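PDB 2YR1: 3-dehydroquinate dehydratase, which probably catalyses the cis-dehydration of 3-dehydroquinate to 3-dehydroshikimate, the third step of the chorismate pathway to aromatic amino acids, as a type I, Schiff-base-forming dehydroquinase. Local coordinates for residues A[1-9]-A[14-22]; A[170-181]-A[201-212]. One frame throughout, in Å; residues are numbered along the deposited sequence.

Interaction 1 (A[1-9]-A[14-22])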
loop_
_atom_site.group_PDB
_atom_site.type_symbol
_atom_site.label_atom_id
_atom_site.label_comp_id
_atom_site.label_asym_id
_atom_site.label_seq_id
_atom_site.Cartn_x
_atom_site.Cartn_y
_atom_site.Cartn_z
ATOM N N MET A 1 9.041 -7.589 14.995
ATOM C CA MET A 1 7.972 -7.082 14.105
ATOM C C MET A 1 7.744 -5.585 14.315
ATOM O O MET A 1 6.806 -5.022 13.749
ATOM C CB MET A 1 6.663 -7.825 14.346
ATOM C CG MET A 1 6.807 -9.278 14.794
ATOM S SD MET A 1 5.443 -10.225 14.035
ATOM C CE MET A 1 6.374 -11.414 13.046
ATOM N N ASN A 2 8.563 -4.952 15.151
ATOM C CA ASN A 2 8.433 -3.509 15.363
ATOM C C ASN A 2 8.856 -2.883 14.057
ATOM O O ASN A 2 9.575 -3.514 13.290
ATOM C CB ASN A 2 9.379 -3.016 16.462
ATOM C CG ASN A 2 8.766 -3.101 17.856
ATOM O OD1 ASN A 2 7.644 -3.579 18.034
ATOM N ND2 ASN A 2 9.505 -2.629 18.846
ATOM N N ILE A 3 8.418 -1.653 13.794
ATOM C CA ILE A 3 8.802 -0.964 12.574
ATOM C C ILE A 3 10.332 -0.881 12.438
ATOM O O ILE A 3 10.901 -1.222 11.387
ATOM C CB ILE A 3 8.187 0.478 12.536
ATOM C CG1 ILE A 3 6.682 0.387 12.333
ATOM C CG2 ILE A 3 8.830 1.305 11.412
ATOM C CD1 ILE A 3 5.905 1.675 12.666
ATOM N N SER A 4 11.002 -0.419 13.493
ATOM C CA SER A 4 12.461 -0.292 13.489
ATOM C C SER A 4 13.107 -1.276 14.482
ATOM O O SER A 4 12.482 -1.688 15.446
ATOM C CB SER A 4 12.884 1.129 13.899
ATOM O OG SER A 4 12.204 2.116 13.151
ATOM N N PRO A 5 14.376 -1.647 14.257
ATOM C CA PRO A 5 15.060 -2.579 15.171
ATOM C C PRO A 5 15.195 -2.101 16.625
ATOM O O PRO A 5 15.246 -2.927 17.541
ATOM C CB PRO A 5 16.411 -2.803 14.500
ATOM C CG PRO A 5 16.589 -1.579 13.629
ATOM C CD PRO A 5 15.196 -1.405 13.063
ATOM N N LYS A 6 15.265 -0.786 16.834
ATOM C CA LYS A 6 15.345 -0.231 18.188
ATOM C C LYS A 6 14.591 1.098 18.316
ATOM O O LYS A 6 15.118 2.172 18.009
ATOM C CB LYS A 6 16.794 -0.046 18.608
ATOM C CG LYS A 6 16.922 0.336 20.076
ATOM C CD LYS A 6 18.359 0.190 20.549
ATOM C CE LYS A 6 18.503 0.622 22.008
ATOM N NZ LYS A 6 19.304 1.869 22.136
ATOM N N ALA A 7 13.346 1.020 18.771
ATOM C CA ALA A 7 12.520 2.205 18.917
ATOM C C ALA A 7 13.215 3.248 19.771
ATOM O O ALA A 7 14.073 2.929 20.587
ATOM C CB ALA A 7 11.178 1.845 19.523
ATOM N N ILE A 8 12.838 4.502 19.557
ATOM C CA ILE A 8 13.409 5.619 20.281
ATOM C C ILE A 8 12.281 6.389 20.950
ATOM O O ILE A 8 11.216 6.606 20.373
ATOM C CB ILE A 8 14.179 6.556 19.311
ATOM C CG1 ILE A 8 15.518 5.921 18.918
ATOM C CG2 ILE A 8 14.352 7.923 19.927
ATOM C CD1 ILE A 8 16.492 5.788 20.034
ATOM N N LYS A 9 12.514 6.798 22.186
ATOM C CA LYS A 9 11.517 7.535 22.933
ATOM C C LYS A 9 11.793 9.034 22.829
ATOM O O LYS A 9 12.863 9.497 23.203
ATOM C CB LYS A 9 11.569 7.098 24.399
ATOM C CG LYS A 9 10.494 7.712 25.258
ATOM C CD LYS A 9 9.149 7.103 24.975
ATOM C CE LYS A 9 8.171 7.578 26.005
ATOM N NZ LYS A 9 8.748 7.379 27.370
ATOM N N TRP A 14 6.859 7.092 21.142
ATOM C CA TRP A 14 7.847 6.144 20.636
ATOM C C TRP A 14 7.870 6.205 19.104
ATOM O O TRP A 14 6.819 6.234 18.476
ATOM C CB TRP A 14 7.498 4.712 21.053
ATOM C CG TRP A 14 7.883 4.357 22.450
ATOM C CD1 TRP A 14 7.074 4.351 23.553
ATOM C CD2 TRP A 14 9.185 3.980 22.904
ATOM N NE1 TRP A 14 7.794 3.994 24.662
ATOM C CE2 TRP A 14 9.094 3.762 24.296
ATOM C CE3 TRP A 14 10.423 3.811 22.271
ATOM C CZ2 TRP A 14 10.198 3.381 25.071
ATOM C CZ3 TRP A 14 11.519 3.433 23.039
ATOM C CH2 TRP A 14 11.396 3.221 24.428
ATOM N N ILE A 15 9.066 6.241 18.514
ATOM C CA ILE A 15 9.217 6.250 17.048
ATOM C C ILE A 15 9.980 4.979 16.680
ATOM O O ILE A 15 11.114 4.758 17.145
ATOM C CB ILE A 15 10.063 7.439 16.521
ATOM C CG1 ILE A 15 9.388 8.776 16.831
ATOM C CG2 ILE A 15 10.255 7.305 15.006
ATOM C CD1 ILE A 15 10.310 9.947 16.578
ATOM N N GLY A 16 9.372 4.152 15.842
ATOM C CA GLY A 16 10.024 2.919 15.435
ATOM C C GLY A 16 9.429 1.696 16.122
ATOM O O GLY A 16 9.903 0.587 15.931
ATOM N N GLY A 17 8.383 1.896 16.920
ATOM C CA GLY A 17 7.767 0.775 17.610
ATOM C C GLY A 17 6.734 0.048 16.771
ATOM O O GLY A 17 6.943 -0.252 15.595
ATOM N N THR A 18 5.602 -0.216 17.398
ATOM C CA THR A 18 4.487 -0.900 16.767
ATOM C C THR A 18 3.640 0.095 15.974
ATOM O O THR A 18 3.126 -0.224 14.913
ATOM C CB THR A 18 3.570 -1.521 17.827
ATOM O OG1 THR A 18 4.340 -2.356 18.696
ATOM C CG2 THR A 18 2.481 -2.351 17.154
ATOM N N GLU A 19 3.499 1.299 16.516
ATOM C CA GLU A 19 2.678 2.332 15.901
ATOM C C GLU A 19 3.402 3.289 14.967
ATOM O O GLU A 19 4.450 3.848 15.308
ATOM C CB GLU A 19 2.006 3.178 16.983
ATOM C CG GLU A 19 1.346 2.390 18.070
ATOM C CD GLU A 19 0.395 1.369 17.520
ATOM O OE1 GLU A 19 -0.580 1.772 16.840
ATOM O OE2 GLU A 19 0.628 0.165 17.764
ATOM N N PRO A 20 2.860 3.485 13.763
ATOM C CA PRO A 20 3.595 4.435 12.930
ATOM C C PRO A 20 3.324 5.855 13.485
ATOM O O PRO A 20 2.271 6.107 14.065
ATOM C CB PRO A 20 3.027 4.197 11.516
ATOM C CG PRO A 20 1.793 3.354 11.692
ATOM C CD PRO A 20 2.007 2.578 12.969
ATOM N N CYS A 21 4.285 6.765 13.376
ATOM C CA CYS A 21 4.056 8.130 13.868
ATOM C C CYS A 21 3.658 9.064 12.743
ATOM O O CYS A 21 4.173 8.961 11.630
ATOM C CB CYS A 21 5.305 8.685 14.546
ATOM S SG CYS A 21 5.680 7.833 16.051
ATOM N N ILE A 22 2.723 9.960 13.034
ATOM C CA ILE A 22 2.271 10.925 12.051
ATOM C C ILE A 22 2.873 12.289 12.369
ATOM O O ILE A 22 2.667 12.829 13.468
ATOM C CB ILE A 22 0.732 11.086 12.061
ATOM C CG1 ILE A 22 0.053 9.751 11.758
ATOM C CG2 ILE A 22 0.338 12.120 11.047
ATOM C CD1 ILE A 22 -1.468 9.790 11.803
#

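Interaction 2 (A[170-181]-A[201-212])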
loop_
_atom_site.group_PDB
_atom_site.type_symbol
_atom_site.label_atom_id
_atom_site.label_comp_id
_atom_site.label_asym_id
_atom_site.label_seq_id
_atom_site.Cartn_x
_atom_site.Cartn_y
_atom_site.Cartn_z
ATOM N N ALA A 170 23.544 9.974 12.494
ATOM C CA ALA A 170 22.114 10.244 12.537
ATOM C C ALA A 170 21.377 9.378 13.557
ATOM O O ALA A 170 21.753 8.224 13.814
ATOM C CB ALA A 170 21.502 10.029 11.149
ATOM N N ASP A 171 20.329 9.938 14.147
ATOM C CA ASP A 171 19.501 9.189 15.069
ATOM C C ASP A 171 18.364 8.598 14.241
ATOM O O ASP A 171 17.777 7.569 14.590
ATOM C CB ASP A 171 18.930 10.090 16.163
ATOM C CG ASP A 171 19.991 10.519 17.183
ATOM O OD1 ASP A 171 20.673 9.635 17.739
ATOM O OD2 ASP A 171 20.142 11.729 17.418
ATOM N N ILE A 172 18.067 9.277 13.135
ATOM C CA ILE A 172 17.019 8.866 12.210
ATOM C C ILE A 172 17.502 9.234 10.816
ATOM O O ILE A 172 18.015 10.327 10.610
ATOM C CB ILE A 172 15.692 9.622 12.476
ATOM C CG1 ILE A 172 15.190 9.299 13.882
ATOM C CG2 ILE A 172 14.668 9.275 11.404
ATOM C CD1 ILE A 172 13.842 9.907 14.220
ATOM N N ALA A 173 17.346 8.310 9.870
ATOM C CA ALA A 173 17.762 8.534 8.489
ATOM C C ALA A 173 16.527 8.817 7.648
ATOM O O ALA A 173 15.532 8.091 7.743
ATOM C CB ALA A 173 18.470 7.302 7.957
ATOM N N LYS A 174 16.568 9.867 6.831
ATOM C CA LYS A 174 15.401 10.176 6.010
ATOM C C LYS A 174 15.704 10.360 4.523
ATOM O O LYS A 174 16.667 11.037 4.157
ATOM C CB LYS A 174 14.698 11.427 6.558
ATOM C CG LYS A 174 13.539 11.936 5.688
ATOM C CD LYS A 174 12.925 13.229 6.231
ATOM C CE LYS A 174 11.931 13.792 5.230
ATOM N NZ LYS A 174 11.658 15.240 5.407
ATOM N N VAL A 175 14.911 9.718 3.663
ATOM C CA VAL A 175 15.068 9.889 2.214
ATOM C C VAL A 175 13.699 10.049 1.540
ATOM O O VAL A 175 12.777 9.267 1.790
ATOM C CB VAL A 175 15.788 8.693 1.506
ATOM C CG1 VAL A 175 17.239 8.550 1.996
ATOM C CG2 VAL A 175 15.033 7.417 1.751
ATOM N N ALA A 176 13.557 11.068 0.696
ATOM C CA ALA A 176 12.296 11.244 -0.029
ATOM C C ALA A 176 12.594 11.296 -1.537
ATOM O O ALA A 176 13.621 11.830 -1.955
ATOM C CB ALA A 176 11.570 12.525 0.445
ATOM N N VAL A 177 11.717 10.725 -2.354
ATOM C CA VAL A 177 11.915 10.735 -3.787
ATOM C C VAL A 177 10.648 11.140 -4.529
ATOM O O VAL A 177 9.551 11.120 -3.961
ATOM C CB VAL A 177 12.375 9.349 -4.331
ATOM C CG1 VAL A 177 13.729 8.963 -3.732
ATOM C CG2 VAL A 177 11.316 8.269 -4.012
ATOM N N MET A 178 10.815 11.528 -5.793
ATOM C CA MET A 178 9.678 11.915 -6.642
ATOM C C MET A 178 9.559 10.825 -7.680
ATOM O O MET A 178 10.401 10.715 -8.589
ATOM C CB MET A 178 9.919 13.242 -7.346
ATOM C CG MET A 178 8.705 13.701 -8.144
ATOM S SD MET A 178 7.411 14.176 -7.029
ATOM C CE MET A 178 7.495 15.990 -7.181
ATOM N N PRO A 179 8.530 9.973 -7.551
ATOM C CA PRO A 179 8.352 8.878 -8.512
ATOM C C PRO A 179 7.789 9.393 -9.833
ATOM O O PRO A 179 7.032 10.342 -9.853
ATOM C CB PRO A 179 7.373 7.956 -7.787
ATOM C CG PRO A 179 6.490 8.912 -7.096
ATOM C CD PRO A 179 7.466 9.952 -6.532
ATOM N N LYS A 180 8.145 8.744 -10.925
ATOM C CA LYS A 180 7.650 9.158 -12.230
ATOM C C LYS A 180 6.870 7.986 -12.796
ATOM O O LYS A 180 6.320 8.051 -13.900
ATOM C CB LYS A 180 8.821 9.526 -13.144
ATOM C CG LYS A 180 9.647 10.705 -12.653
ATOM C CD LYS A 180 8.789 11.935 -12.439
ATOM C CE LYS A 180 9.602 13.125 -11.955
ATOM N NZ LYS A 180 10.555 13.593 -12.991
ATOM N N SER A 181 6.796 6.922 -12.007
ATOM C CA SER A 181 6.100 5.707 -12.407
ATOM C C SER A 181 5.857 4.803 -11.194
ATOM O O SER A 181 6.477 4.979 -10.151
ATOM C CB SER A 181 6.961 4.927 -13.391
ATOM O OG SER A 181 8.010 4.301 -12.673
ATOM N N ILE A 201 19.172 2.229 13.303
ATOM C CA ILE A 201 18.320 3.369 13.668
ATOM C C ILE A 201 17.031 3.436 12.824
ATOM O O ILE A 201 16.936 2.785 11.785
ATOM C CB ILE A 201 19.083 4.697 13.478
ATOM C CG1 ILE A 201 19.425 4.877 11.996
ATOM C CG2 ILE A 201 20.365 4.704 14.320
ATOM C CD1 ILE A 201 20.062 6.243 11.641
ATOM N N PRO A 202 16.027 4.203 13.283
ATOM C CA PRO A 202 14.752 4.350 12.559
ATOM C C PRO A 202 14.969 5.004 11.194
ATOM O O PRO A 202 15.931 5.744 10.996
ATOM C CB PRO A 202 13.917 5.240 13.491
ATOM C CG PRO A 202 14.427 4.822 14.871
ATOM C CD PRO A 202 15.926 4.782 14.644
ATOM N N LEU A 203 14.048 4.742 10.274
ATOM C CA LEU A 203 14.094 5.258 8.914
ATOM C C LEU A 203 12.801 6.011 8.587
ATOM O O LEU A 203 11.722 5.651 9.068
ATOM C CB LEU A 203 14.204 4.078 7.946
ATOM C CG LEU A 203 15.509 3.556 7.357
ATOM C CD1 LEU A 203 16.682 3.840 8.261
ATOM C CD2 LEU A 203 15.338 2.076 7.074
ATOM N N ILE A 204 12.914 7.057 7.777
ATOM C CA ILE A 204 11.736 7.810 7.326
ATOM C C ILE A 204 11.885 7.901 5.837
ATOM O O ILE A 204 12.836 8.512 5.345
ATOM C CB ILE A 204 11.679 9.247 7.852
ATOM C CG1 ILE A 204 11.672 9.259 9.377
ATOM C CG2 ILE A 204 10.413 9.960 7.318
ATOM C CD1 ILE A 204 11.794 10.675 9.945
ATOM N N THR A 205 10.957 7.295 5.104
ATOM C CA THR A 205 11.033 7.350 3.657
ATOM C C THR A 205 9.668 7.673 3.077
ATOM O O THR A 205 8.628 7.439 3.713
ATOM C CB THR A 205 11.491 6.002 3.025
ATOM O OG1 THR A 205 10.482 5.015 3.231
ATOM C CG2 THR A 205 12.829 5.519 3.609
ATOM N N MET A 206 9.680 8.218 1.866
ATOM C CA MET A 206 8.450 8.543 1.155
ATOM C C MET A 206 8.695 8.832 -0.321
ATOM O O MET A 206 9.785 9.261 -0.722
ATOM C CB MET A 206 7.736 9.763 1.781
ATOM C CG MET A 206 8.572 11.038 1.848
ATOM S SD MET A 206 9.580 11.110 3.356
ATOM C CE MET A 206 8.427 11.810 4.539
ATOM N N ALA A 207 7.684 8.537 -1.125
ATOM C CA ALA A 207 7.687 8.863 -2.549
ATOM C C ALA A 207 6.622 9.964 -2.473
ATOM O O ALA A 207 5.549 9.763 -1.881
ATOM C CB ALA A 207 7.184 7.691 -3.398
ATOM N N MET A 208 6.929 11.130 -3.025
ATOM C CA MET A 208 6.011 12.267 -2.985
ATOM C C MET A 208 5.007 12.179 -4.118
ATOM O O MET A 208 5.026 11.218 -4.873
ATOM C CB MET A 208 6.828 13.549 -3.093
ATOM C CG MET A 208 7.881 13.652 -1.991
ATOM S SD MET A 208 8.881 15.132 -2.130
ATOM C CE MET A 208 10.108 14.566 -3.356
ATOM N N GLY A 209 4.132 13.185 -4.233
ATOM C CA GLY A 209 3.140 13.187 -5.296
ATOM C C GLY A 209 2.006 12.176 -5.148
ATOM O O GLY A 209 1.971 11.384 -4.192
ATOM N N GLY A 210 1.088 12.182 -6.119
ATOM C CA GLY A 210 -0.062 11.288 -6.067
ATOM C C GLY A 210 0.386 9.845 -6.156
ATOM O O GLY A 210 -0.123 8.961 -5.467
ATOM N N LEU A 211 1.357 9.626 -7.027
ATOM C CA LEU A 211 1.927 8.310 -7.253
ATOM C C LEU A 211 2.457 7.731 -5.953
ATOM O O LEU A 211 2.345 6.535 -5.714
ATOM C CB LEU A 211 3.065 8.432 -8.256
ATOM C CG LEU A 211 3.100 7.519 -9.474
ATOM C CD1 LEU A 211 1.698 7.119 -9.901
ATOM C CD2 LEU A 211 3.837 8.256 -10.577
ATOM N N GLY A 212 3.031 8.587 -5.116
ATOM C CA GLY A 212 3.589 8.129 -3.859
ATOM C C GLY A 212 2.664 8.066 -2.655
ATOM O O GLY A 212 3.108 7.745 -1.548
#

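Interaction 1 (A[1-9]-A[14-22])
The aliphatic chain of Lys9 crosses one face of the Trp14 indole, its neighbour in the non-hydrogen-bonded pair of a short antiparallel hairpin. Lys9 CD sits over the five-membered ring, 3.5 Å from its centroid and 15° off the ring normal, a CH-pi contact. Lys9 reaches this place because its chain bends at chi2 (73°), which swings CD back across the ring. The benzo part of the indole runs on toward Ala7, whose CB approaches Trp14 CE3 at 3.5 Å. Next to the Lys9-Trp14 pair, Ile8 and Ile15 form the hydrogen-bonded pair, exchanging N-H and C=O in both directions, and their side chains leave by the other face.

Past the strands, Gly16 takes a positive phi (105°), a conformation that suits glycine, and Ser4 OG packs 3.3 Å from its CA. Gly16 O accepts the N-H of Ser4 at 2.9 Å, while Gly17 O receives a nearly straight bond from Ile3 N at 2.7 Å. Ile3 CG1 packs beside that same Gly17 carbonyl, and CD1 makes the apolar contact, 3.6 Å from Pro20 CA.

Tail and hairpin precede the first barrel strand, consistent with the hairpin that closes the N-terminal end of the barrel in type I dehydroquinases. Around them, Ile3 O is bound by Arg196 of helix 182-198, and Pro20 packs on Trp220 and on Gln253 of helix 242-256. Ile15 touches Val226 of strand 226-228, and Cys21 opens barrel strand 21-26 with backbone bonds to Ala225 and Thr227.

Interaction 2 (A[170-181]-A[201-212])
Lys174 and Ile204 pair in register on neighbouring parallel strands, 172-177 and 203-207, whose axes run 4.7 Å apart. Six backbone hydrogen bonds, from Ala173 N to Pro202 O through Met208 N to Val177 O, join the two strands. Lys174 CB starts 3.7 Å from Ile204 O, and CG stays beside that carbonyl while lying 3.9 Å from Ile204 CB. With CG anti to the backbone N (chi1 174°) and every later torsion extended, the chain stands straight out from the sheet. CE then passes Met206 SD at 4.0 Å. Met206 CG, set between the backbone N and the carbonyl carbon, rests 3.6 Å from Ala176 CB, and the bends beyond it bring SD and CE toward the lysine. NZ ends among residues of or just past other barrel strands: His147 and Arg86 are close to the lysine side chain, and Asp119 makes a long, weak ion pair with it. On the other face, Val175 CG2 and Thr205 CG2 are pressed tightly together at 3.5 Å.

The aliphatic part of Lys174 runs along Ile204 and Met206 on one side, leaving the amine among polar residues. This suits its predicted Schiff-base role, next to His147, the predicted proton donor/acceptor.

Overall arrangement
Both segments of interaction 1 precede those of interaction 2 in the sequence, and their centres lie about 16 Å apart in one TIM-barrel fold. The hairpin and tail of interaction 1 lead into strand 21-26, while interaction 2 pairs the two strands of the beta-alpha-beta unit whose helix is 182-198, in the same parallel sheet. They meet where the latter strands begin: Ser4 OG packs 3.4 Å from Pro202 CA, and Ile15 CD1 is 4.2 Å from Ile172 CD1. The N-terminal tail and hairpin therefore lie against the N-terminal ends of these strands, consistent with a plug at the barrel bottom, whereas interaction 2 carries the predicted catalytic lysine within the barrel.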